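Side-chain contacts in glycine betaine/carnitine/choline ABC transporter (Staphylococcus aureus subsp. aureus Mu50, PDB 3O66), which probably captures glycine betaine, carnitine, choline or related compounds outside the cell membrane and hands them to the permease of an ABC importer: residues Ser19-Gln22 against Ile23-Met27; Ile84-Pro87 against Lys88-Met91; Gln96-Lys99 against Lys100-Gln104; Glu160-Lys163 against Lys164-Phe168; Asn257-Ala260 against Asp261-Lys265. All coordinates share one frame; numbering follows the deposited sequence.

Interaction 1: Ser19-Gln22 against Ile23-Met27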
# COMPACT_ATOMS: atom_id res chain seq x y z
N SER A 19 6.24 -7.36 4.13
CA SER A 19 7.54 -6.75 3.82
C SER A 19 7.40 -5.26 3.57
O SER A 19 8.24 -4.48 3.99
CB SER A 19 8.19 -7.42 2.60
OG SER A 19 8.42 -8.77 2.90
N GLU A 20 6.32 -4.88 2.92
CA GLU A 20 6.06 -3.50 2.63
C GLU A 20 6.07 -2.61 3.88
O GLU A 20 6.77 -1.58 3.94
CB GLU A 20 4.71 -3.39 1.95
CG GLU A 20 4.39 -1.97 1.53
CD GLU A 20 3.27 -1.93 0.51
OE1 GLU A 20 3.46 -2.48 -0.60
OE2 GLU A 20 2.21 -1.37 0.84
N SER A 21 5.27 -3.00 4.87
CA SER A 21 5.24 -2.28 6.14
C SER A 21 6.61 -2.30 6.84
O SER A 21 7.05 -1.28 7.41
CB SER A 21 4.16 -2.85 7.05
OG SER A 21 4.25 -2.26 8.33
N GLN A 22 7.29 -3.45 6.78
CA GLN A 22 8.58 -3.55 7.45
C GLN A 22 9.65 -2.67 6.78
O GLN A 22 10.42 -2.00 7.47
CB GLN A 22 9.02 -5.00 7.61
CG GLN A 22 8.01 -5.79 8.46
CD GLN A 22 8.28 -7.26 8.46
OE1 GLN A 22 8.77 -7.83 7.47
NE2 GLN A 22 7.95 -7.92 9.57
N ILE A 23 9.68 -2.68 5.46
CA ILE A 23 10.57 -1.79 4.69
C ILE A 23 10.39 -0.31 5.09
O ILE A 23 11.36 0.37 5.51
CB ILE A 23 10.45 -2.01 3.15
CG1 ILE A 23 10.95 -3.41 2.78
CG2 ILE A 23 11.25 -0.88 2.30
CD1 ILE A 23 10.46 -3.89 1.38
N ILE A 24 9.16 0.19 4.97
CA ILE A 24 8.88 1.60 5.28
C ILE A 24 9.03 1.93 6.77
O ILE A 24 9.49 3.01 7.12
CB ILE A 24 7.51 2.00 4.79
CG1 ILE A 24 7.36 1.67 3.30
CG2 ILE A 24 7.24 3.49 5.05
CD1 ILE A 24 5.92 1.70 2.84
N SER A 25 8.67 1.00 7.65
CA SER A 25 8.93 1.20 9.10
C SER A 25 10.41 1.30 9.44
O SER A 25 10.83 2.14 10.24
CB SER A 25 8.24 0.13 9.94
OG SER A 25 6.86 0.15 9.67
N HIS A 26 11.22 0.46 8.80
CA HIS A 26 12.65 0.53 9.04
C HIS A 26 13.23 1.76 8.41
O HIS A 26 14.22 2.29 8.91
CB HIS A 26 13.38 -0.72 8.50
CG HIS A 26 13.34 -1.86 9.44
ND1 HIS A 26 14.02 -1.86 10.65
CD2 HIS A 26 12.67 -3.03 9.39
CE1 HIS A 26 13.78 -2.99 11.28
NE2 HIS A 26 12.96 -3.72 10.54
N MSE A 27 12.61 2.23 7.32
CA MSE A 27 13.10 3.41 6.63
C MSE A 27 12.89 4.63 7.52
O MSE A 27 13.81 5.43 7.69
CB MSE A 27 12.41 3.54 5.27
CG MSE A 27 12.99 4.54 4.34
SE MSE A 27 11.84 4.62 2.73
CE MSE A 27 12.18 2.87 1.91
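Ser-25 meets Ser-21 one turn along the helix, where the carbonyl O of Ser-21 is gripped twice. Ser-25 N donates to it in the ordinary helical way, and Ser-25 OG donates from the other face of the carbonyl plane, with OG only 2.7 Å from Ser-21 O. This reach depends on Ser-25 OG lying beside its own backbone N (chi1 -58°), and serine is short enough to do it on a buried face. Ile-23 lays CG1 3.2 Å from Ser-19 O, and Ile-24 runs alongside the aliphatic part of Glu-20; both branched chains fill buried faces against helix 250-261. Thr-198, Tyr-70, Asn-114 and Asn-257 hydrogen-bond the buried, probably charged, Glu-20 carboxylate, and a nearby acetate, probably from the crystallisation liquor, may mark a pocket.

Gln-22 and His-26 are partly exposed, and their side chains do not meet: the His-26 ring turns an edge to the carbonyl of Gln-22, while ND1 is hydrogen-bonded to Arg-29.

With Ser-21 OG hydrogen-bonded to Leu-16 N and the extended Gln-22 carrying NE2 to Asn-46, this start of helix 19-35, the crossover of a beta-alpha-beta unit, sits among strands 12-16 and 43-48 and helices 250-261 and 267-277.

Interaction 2: Ile84-Pro87 against Lys88-Met91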
# COMPACT_ATOMS: atom_id res chain seq x y z
N ILE A 84 -14.91 7.21 0.01
CA ILE A 84 -14.92 8.28 -0.99
C ILE A 84 -14.11 7.78 -2.20
O ILE A 84 -12.99 7.33 -2.03
CB ILE A 84 -14.32 9.61 -0.42
CG1 ILE A 84 -15.26 10.21 0.65
CG2 ILE A 84 -14.05 10.62 -1.56
CD1 ILE A 84 -14.70 11.41 1.42
N LYS A 85 -14.66 7.86 -3.42
CA LYS A 85 -13.92 7.36 -4.60
C LYS A 85 -12.82 8.29 -5.12
O LYS A 85 -11.79 7.80 -5.57
CB LYS A 85 -14.85 6.98 -5.77
CG LYS A 85 -15.89 5.88 -5.47
CD LYS A 85 -15.21 4.60 -4.94
CE LYS A 85 -16.14 3.40 -4.91
NZ LYS A 85 -16.66 3.07 -6.26
N ASP A 86 -13.06 9.61 -5.10
CA ASP A 86 -12.09 10.58 -5.62
C ASP A 86 -10.80 10.57 -4.78
O ASP A 86 -10.87 10.69 -3.55
CB ASP A 86 -12.69 12.00 -5.59
CG ASP A 86 -11.69 13.05 -6.08
OD1 ASP A 86 -11.34 13.01 -7.28
OD2 ASP A 86 -11.26 13.91 -5.28
N PRO A 87 -9.62 10.49 -5.42
CA PRO A 87 -8.38 10.42 -4.63
C PRO A 87 -8.15 11.63 -3.69
O PRO A 87 -7.95 11.43 -2.46
CB PRO A 87 -7.29 10.28 -5.69
CG PRO A 87 -7.98 9.58 -6.83
CD PRO A 87 -9.38 10.13 -6.84
N LYS A 88 -8.19 12.84 -4.24
CA LYS A 88 -7.99 14.04 -3.43
C LYS A 88 -8.98 14.20 -2.27
O LYS A 88 -8.56 14.49 -1.16
CB LYS A 88 -7.96 15.30 -4.28
CG LYS A 88 -6.70 15.47 -5.15
CD LYS A 88 -6.62 16.89 -5.79
CE LYS A 88 -7.82 17.22 -6.70
NZ LYS A 88 -8.03 16.25 -7.84
N LYS A 89 -10.27 14.01 -2.52
CA LYS A 89 -11.29 14.20 -1.46
C LYS A 89 -11.23 13.07 -0.41
O LYS A 89 -11.53 13.31 0.77
CB LYS A 89 -12.68 14.28 -2.07
CG LYS A 89 -12.97 15.59 -2.82
CD LYS A 89 -14.44 15.61 -3.24
CE LYS A 89 -14.63 16.10 -4.66
NZ LYS A 89 -15.31 17.43 -4.72
N ALA A 90 -10.86 11.86 -0.83
CA ALA A 90 -10.66 10.77 0.12
C ALA A 90 -9.51 11.08 1.06
O ALA A 90 -9.59 10.78 2.26
CB ALA A 90 -10.38 9.42 -0.62
N MSE A 91 -8.43 11.65 0.53
CA MSE A 91 -7.25 11.94 1.37
C MSE A 91 -7.55 13.08 2.34
O MSE A 91 -7.20 13.03 3.51
CB MSE A 91 -5.99 12.23 0.54
CG MSE A 91 -4.74 12.47 1.43
SE MSE A 91 -4.36 10.97 2.65
CE MSE A 91 -3.07 10.11 1.51
O HOH W 1 -8.67 13.51 -7.06
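Asp-86 is the N-cap of helix 87-102: it stands just before the helix and its OD2 accepts from Lys-89 N at 2.9 Å, with a fairly straight N-H...O angle of 158°. The carboxylate reaches forward over the first turn because CG is turned away from its own backbone N (chi1 178°). Lys-89 N meets OD2 on the anti side, somewhat out of the carboxylate plane.

The other oxygen works through water 1, which donates to Asp-86 OD1 at 2.7 Å and accepts from both Lys-88 N and Lys-88 NZ, each 2.9 Å away. Two bends near the end of the Lys-88 chain curl its ammonium back to this water, which links it to a carboxylate it does not touch. Pro-87 suits the first helical position, having no N-H that would need an acceptor, and its carbonyl O takes Met-91 N (a selenomethionine) at 3.0 Å. Asp-86 O likewise accepts Ala-90 N. The negative cap, with its side chain at the helix start, probably interacts favourably with the helix dipole.

Apart from these polar bonds, Ile-84 folds back against the helix, where small Ala-90 admits a branched neighbour: CB of Ile-84 lies 3.9 Å from CB of Ala-90.

Interaction 3: Gln96-Lys99 against Lys100-Gln104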
# COMPACT_ATOMS: atom_id res chain seq x y z
N GLN A 96 -8.37 15.04 7.83
CA GLN A 96 -9.23 15.86 8.70
C GLN A 96 -9.73 14.97 9.86
O GLN A 96 -9.65 15.34 11.02
CB GLN A 96 -10.41 16.44 7.90
CG GLN A 96 -10.05 17.62 6.97
CD GLN A 96 -11.25 18.13 6.13
OE1 GLN A 96 -12.25 17.42 5.91
NE2 GLN A 96 -11.13 19.38 5.63
N GLY A 97 -10.18 13.77 9.52
CA GLY A 97 -10.65 12.79 10.50
C GLY A 97 -9.61 12.38 11.52
O GLY A 97 -9.90 12.35 12.72
N PHE A 98 -8.39 12.06 11.08
CA PHE A 98 -7.32 11.69 12.03
C PHE A 98 -6.96 12.82 12.99
O PHE A 98 -6.72 12.60 14.16
CB PHE A 98 -6.09 11.15 11.30
CG PHE A 98 -6.14 9.65 11.08
CD1 PHE A 98 -7.14 9.09 10.29
CD2 PHE A 98 -5.22 8.82 11.69
CE1 PHE A 98 -7.22 7.71 10.10
CE2 PHE A 98 -5.26 7.46 11.50
CZ PHE A 98 -6.29 6.89 10.71
N LYS A 99 -6.96 14.04 12.47
CA LYS A 99 -6.74 15.20 13.30
C LYS A 99 -7.83 15.40 14.35
O LYS A 99 -7.56 15.55 15.54
CB LYS A 99 -6.67 16.43 12.38
CG LYS A 99 -5.90 17.58 12.90
CD LYS A 99 -6.18 18.86 12.06
CE LYS A 99 -5.41 18.89 10.76
NZ LYS A 99 -5.77 20.13 10.01
N LYS A 100 -9.08 15.41 13.91
CA LYS A 100 -10.17 15.76 14.81
C LYS A 100 -10.61 14.63 15.75
O LYS A 100 -10.97 14.89 16.89
CB LYS A 100 -11.36 16.33 14.04
CG LYS A 100 -11.35 17.86 13.91
CD LYS A 100 -10.07 18.38 13.27
CE LYS A 100 -10.23 19.83 12.75
NZ LYS A 100 -9.85 20.91 13.71
N LYS A 101 -10.57 13.39 15.27
CA LYS A 101 -11.00 12.25 16.09
C LYS A 101 -9.90 11.70 16.97
O LYS A 101 -10.18 11.24 18.07
CB LYS A 101 -11.58 11.13 15.22
CG LYS A 101 -12.93 11.49 14.62
CD LYS A 101 -13.66 10.23 14.11
CE LYS A 101 -15.07 10.58 13.66
NZ LYS A 101 -15.72 9.48 12.88
N PHE A 102 -8.66 11.71 16.48
CA PHE A 102 -7.58 10.98 17.14
C PHE A 102 -6.34 11.82 17.47
O PHE A 102 -5.34 11.26 17.97
CB PHE A 102 -7.10 9.83 16.23
CG PHE A 102 -8.21 8.93 15.74
CD1 PHE A 102 -9.10 8.35 16.64
CD2 PHE A 102 -8.30 8.60 14.39
CE1 PHE A 102 -10.12 7.48 16.19
CE2 PHE A 102 -9.27 7.74 13.93
CZ PHE A 102 -10.19 7.18 14.83
N ASP A 103 -6.37 13.12 17.15
CA ASP A 103 -5.21 13.99 17.39
C ASP A 103 -3.94 13.41 16.74
O ASP A 103 -2.87 13.30 17.39
CB ASP A 103 -5.00 14.22 18.89
CG ASP A 103 -3.93 15.27 19.17
OD1 ASP A 103 -3.84 16.25 18.38
OD2 ASP A 103 -3.20 15.13 20.19
N GLN A 104 -4.09 12.99 15.48
CA GLN A 104 -2.98 12.37 14.73
C GLN A 104 -2.86 13.02 13.36
O GLN A 104 -3.84 13.49 12.77
CB GLN A 104 -3.19 10.87 14.56
CG GLN A 104 -3.15 10.07 15.87
CD GLN A 104 -3.59 8.62 15.70
OE1 GLN A 104 -3.73 8.13 14.57
NE2 GLN A 104 -3.83 7.93 16.82
O HOH W 2 -8.60 14.82 18.39
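Phe-98 offers one face of its ring to Phe-102, whose CD2 sits 4.0 Å above the plane and over its centre. This is a T-shaped pair, edge of Phe-102 to face of Phe-98, with centroids 5.3 Å apart and planes at 79°. One helical turn separates the two residues, so both rings emerge on the same side. Phe-102 has CG beside its backbone N (chi1 -52°), which sets the ring back toward Phe-98. Gln-104 also arrives at the Phe-98 ring, its OE1 3.3 Å from CD2 of Phe-98, with the amide plane turned away from the ring plane.

The backbone explains how Gln-104 comes so near. Asp-103, the first residue beyond helix 87-102, has positive phi and turns the chain out of the helix. Phe-98 O accepts Phe-102 N at 3.2 Å and Gln-104 N at 3.0 Å from opposite faces of its carbonyl plane, while Asp-103 N makes a weak bond to Lys-99 O.

Lys-99 and Lys-100 keep to the exposed flank, their bent chains lying side by side. Phe-98 and Phe-102 face inward, toward Val-225 and Phe-106 on one hand and Ile-59 and His-55 on the other. The chemistry implies an amphipathic helix end: an edge-to-face aromatic pair packs its inner side, a doubly used carbonyl closes the last turn, and Asp-103, salt-bridged to Arg-232, ties the turn to helix 228-233.

Interaction 4: Glu160-Lys163 against Lys164-Phe168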
# COMPACT_ATOMS: atom_id res chain seq x y z
N GLU A 160 -19.77 -9.41 -8.24
CA GLU A 160 -21.09 -9.04 -8.76
C GLU A 160 -21.17 -7.55 -9.03
O GLU A 160 -21.63 -7.14 -10.09
CB GLU A 160 -22.26 -9.50 -7.86
CG GLU A 160 -22.43 -11.02 -7.78
CD GLU A 160 -22.64 -11.70 -9.15
OE1 GLU A 160 -23.47 -11.22 -9.95
OE2 GLU A 160 -21.97 -12.72 -9.41
N GLY A 161 -20.70 -6.75 -8.08
CA GLY A 161 -20.67 -5.30 -8.21
C GLY A 161 -19.75 -4.83 -9.32
O GLY A 161 -20.06 -3.87 -10.02
N PHE A 162 -18.62 -5.52 -9.50
CA PHE A 162 -17.67 -5.19 -10.56
C PHE A 162 -18.29 -5.41 -11.94
O PHE A 162 -18.10 -4.58 -12.83
CB PHE A 162 -16.37 -6.00 -10.43
CG PHE A 162 -15.56 -6.05 -11.70
CD1 PHE A 162 -14.58 -5.09 -11.95
CD2 PHE A 162 -15.79 -7.03 -12.66
CE1 PHE A 162 -13.85 -5.12 -13.15
CE2 PHE A 162 -15.06 -7.08 -13.85
CZ PHE A 162 -14.09 -6.12 -14.10
N LYS A 163 -19.00 -6.53 -12.10
CA LYS A 163 -19.67 -6.86 -13.37
C LYS A 163 -20.73 -5.82 -13.73
O LYS A 163 -20.86 -5.44 -14.89
CB LYS A 163 -20.32 -8.26 -13.31
CG LYS A 163 -19.32 -9.42 -13.31
CD LYS A 163 -20.03 -10.76 -13.43
CE LYS A 163 -20.65 -11.21 -12.13
NZ LYS A 163 -21.33 -12.52 -12.33
N LYS A 164 -21.48 -5.38 -12.73
CA LYS A 164 -22.50 -4.35 -12.91
C LYS A 164 -21.85 -3.01 -13.32
O LYS A 164 -22.24 -2.41 -14.33
CB LYS A 164 -23.34 -4.21 -11.63
CG LYS A 164 -24.57 -3.30 -11.75
CD LYS A 164 -25.62 -3.56 -10.65
CE LYS A 164 -25.16 -3.09 -9.27
NZ LYS A 164 -26.33 -2.75 -8.37
N GLU A 165 -20.87 -2.56 -12.55
CA GLU A 165 -20.10 -1.34 -12.82
C GLU A 165 -19.41 -1.32 -14.18
O GLU A 165 -19.61 -0.40 -14.98
CB GLU A 165 -19.05 -1.11 -11.71
CG GLU A 165 -18.27 0.20 -11.86
CD GLU A 165 -19.08 1.42 -11.45
OE1 GLU A 165 -19.36 1.57 -10.24
OE2 GLU A 165 -19.43 2.24 -12.34
N TYR A 166 -18.58 -2.34 -14.44
CA TYR A 166 -17.78 -2.34 -15.65
C TYR A 166 -18.51 -2.84 -16.90
O TYR A 166 -18.14 -2.47 -18.01
CB TYR A 166 -16.45 -3.05 -15.41
CG TYR A 166 -15.37 -2.09 -14.92
CD1 TYR A 166 -14.66 -1.30 -15.83
CD2 TYR A 166 -15.09 -1.94 -13.56
CE1 TYR A 166 -13.68 -0.40 -15.42
CE2 TYR A 166 -14.07 -1.03 -13.11
CZ TYR A 166 -13.40 -0.27 -14.06
OH TYR A 166 -12.41 0.62 -13.71
N GLY A 167 -19.55 -3.66 -16.73
CA GLY A 167 -20.40 -4.04 -17.86
C GLY A 167 -19.89 -5.20 -18.69
O GLY A 167 -20.26 -5.36 -19.86
N PHE A 168 -19.03 -6.03 -18.10
CA PHE A 168 -18.56 -7.25 -18.76
C PHE A 168 -18.21 -8.36 -17.76
O PHE A 168 -18.13 -8.12 -16.55
CB PHE A 168 -17.40 -6.96 -19.72
CG PHE A 168 -16.17 -6.39 -19.06
CD1 PHE A 168 -15.23 -7.23 -18.45
CD2 PHE A 168 -15.93 -5.02 -19.07
CE1 PHE A 168 -14.09 -6.71 -17.84
CE2 PHE A 168 -14.77 -4.48 -18.46
CZ PHE A 168 -13.87 -5.33 -17.84
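The ring of Phe-162 has CB of Tyr-166 over one face, 4.0 Å above the plane and shifted toward the rim, in a CH-pi contact. At its edge stands Phe-168, with CZ of Phe-162 3.8 Å from CE1 of Phe-168, in an offset edge-to-face pair that directs the edge of Phe-162 to the face of Phe-168, planes at 89° and centroids 5.6 Å apart. The Tyr-166 ring is inclined by only 31° to that of Phe-162 and lies obliquely to it, CE1 of Phe-162 being 3.4 Å from CD2 of Tyr-166. CG of Phe-162 points away from its backbone N (chi1 161°), carrying the ring forward along the helix.

Tyrosine suits a buried place because its hydroxyl bonds to Asp-212 and to the backbone of Lys-214. Gly-167, with positive phi, bends the chain out of the helix and brings Phe-168 to the edge of the Phe-162 ring; at these backbone angles a side chain would press against the carbonyl O of Tyr-166. Its N still bonds to Lys-163 O at 2.9 Å. The buried Phe-168 O has no polar partner in the model. Lys-163 NZ makes a salt bridge to Glu-160 OE2 at 3.0 Å.

The whole is an aromatic cluster at a glycine-terminated helix C-end, within the beta-alpha-beta crossover from strand 144-148 to strand 172-176, with Phe-118 meeting the Phe-162 ring.

Interaction 5: Asn257-Ala260 against Asp261-Lys265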
# COMPACT_ATOMS: atom_id res chain seq x y z
N ASN A 257 9.64 -4.13 -2.67
CA ASN A 257 9.06 -5.40 -2.18
C ASN A 257 9.78 -6.61 -2.78
O ASN A 257 9.97 -7.63 -2.10
CB ASN A 257 7.58 -5.49 -2.46
CG ASN A 257 6.75 -4.76 -1.43
OD1 ASN A 257 7.11 -4.71 -0.23
ND2 ASN A 257 5.66 -4.15 -1.87
N TYR A 258 10.17 -6.49 -4.04
CA TYR A 258 10.86 -7.59 -4.73
C TYR A 258 12.20 -7.88 -4.04
O TYR A 258 12.61 -9.06 -3.89
CB TYR A 258 11.07 -7.24 -6.21
CG TYR A 258 11.86 -8.22 -7.04
CD1 TYR A 258 11.66 -9.60 -6.94
CD2 TYR A 258 12.77 -7.76 -8.00
CE1 TYR A 258 12.39 -10.51 -7.73
CE2 TYR A 258 13.49 -8.64 -8.80
CZ TYR A 258 13.29 -10.01 -8.66
OH TYR A 258 14.02 -10.86 -9.46
N GLU A 259 12.87 -6.82 -3.62
CA GLU A 259 14.17 -6.93 -2.96
C GLU A 259 14.02 -7.78 -1.69
O GLU A 259 14.91 -8.56 -1.36
CB GLU A 259 14.70 -5.54 -2.59
CG GLU A 259 15.12 -4.65 -3.77
CD GLU A 259 16.32 -5.17 -4.52
OE1 GLU A 259 17.41 -5.30 -3.92
OE2 GLU A 259 16.17 -5.44 -5.73
N ALA A 260 12.93 -7.58 -0.95
CA ALA A 260 12.70 -8.37 0.27
C ALA A 260 12.11 -9.77 0.04
O ALA A 260 12.60 -10.76 0.57
CB ALA A 260 11.88 -7.59 1.28
N ASP A 261 11.09 -9.86 -0.80
CA ASP A 261 10.33 -11.10 -1.00
C ASP A 261 10.88 -12.02 -2.07
O ASP A 261 10.81 -13.24 -1.92
CB ASP A 261 8.87 -10.79 -1.33
CG ASP A 261 8.13 -10.18 -0.17
OD1 ASP A 261 8.53 -10.38 1.01
OD2 ASP A 261 7.14 -9.48 -0.45
N GLY A 262 11.39 -11.46 -3.15
CA GLY A 262 12.01 -12.24 -4.24
C GLY A 262 13.50 -12.46 -4.04
O GLY A 262 14.01 -13.56 -4.31
N LYS A 263 14.22 -11.44 -3.58
CA LYS A 263 15.68 -11.61 -3.40
C LYS A 263 16.03 -11.98 -1.96
O LYS A 263 17.18 -12.24 -1.64
CB LYS A 263 16.46 -10.37 -3.86
CG LYS A 263 16.04 -9.79 -5.22
CD LYS A 263 17.03 -8.74 -5.70
CE LYS A 263 16.67 -8.22 -7.07
NZ LYS A 263 17.53 -7.07 -7.47
N GLY A 264 15.03 -12.01 -1.09
CA GLY A 264 15.20 -12.48 0.29
C GLY A 264 15.99 -11.57 1.22
O GLY A 264 16.48 -12.02 2.28
N LYS A 265 16.17 -10.30 0.85
CA LYS A 265 16.90 -9.37 1.70
C LYS A 265 16.05 -8.97 2.91
O LYS A 265 14.82 -8.89 2.81
CB LYS A 265 17.35 -8.13 0.91
CG LYS A 265 18.30 -8.45 -0.28
CD LYS A 265 18.67 -7.16 -1.06
CE LYS A 265 19.74 -7.41 -2.13
NZ LYS A 265 20.16 -6.13 -2.76
O HOH W 3 13.10 -10.61 3.40
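Glu-259 is shared by two lysines in a small salt-bridge network. Lys-263 NZ donates to OE2 of Glu-259 at 2.7 Å, from the syn side and close to the carboxylate plane. Lys-265 NZ meets OE1 of Glu-259 at 3.1 Å, nearly in line with the C-O bond. A bend at chi2 (-66°) turns the glutamate back to meet the two extended lysine chains, which run beside it in the same direction. With both oxygens engaged by positive charges, the carboxylate is probably kept ionised and limited in rotation.

Apolar contact accompanies the charges. CG of Lys-263 lies over one face of the Tyr-258 ring and CE of Lys-263 comes 3.6 Å from CE2 of Tyr-258, so the lysine uses its methylenes as well as its ammonium. Gly-262, having no side chain, lets its CA approach CD1 of Tyr-258 to 3.8 Å.

Backbone bonds end the helix. Tyr-258 O accepts both Gly-262 N and Lys-263 N. Positive phi at Gly-264, a conformation glycine adopts readily, turns the chain so that Lys-265 N reaches Glu-259 O at 3.1 Å, and water 3 bridges the carbonyls of Ala-260 and Lys-265.

This is the C-terminal end of helix 250-261 and the loop to helix 267-277. Ala-260 packs on Ser-19 and Ile-23 of helix 19-35, while Glu-259 and Lys-265 both touch Val-270 of helix 267-277.

In the fold
All five are local contacts, within a helix or at a helix end, that follow one another along the chain; none closes a long loop, and none nests in or crosses another. Interaction 1 lies at the start of helix 19-35. Interactions 2 and 3 mark the two ends of helix 87-102, their centres about 17 Å apart, and interaction 3 leads straight into strand 104-106 of the first sheet. Interaction 4 ends helix 159-166 beside the second sheet, and interaction 5 ends helix 250-261. Distant in sequence, interactions 1 and 5 nevertheless touch, joining helices 19-35 and 250-261. Two five-stranded mixed sheets, the first ordered 2-1-3-5-4, fit the two-lobed fold of type II periplasmic binding proteins.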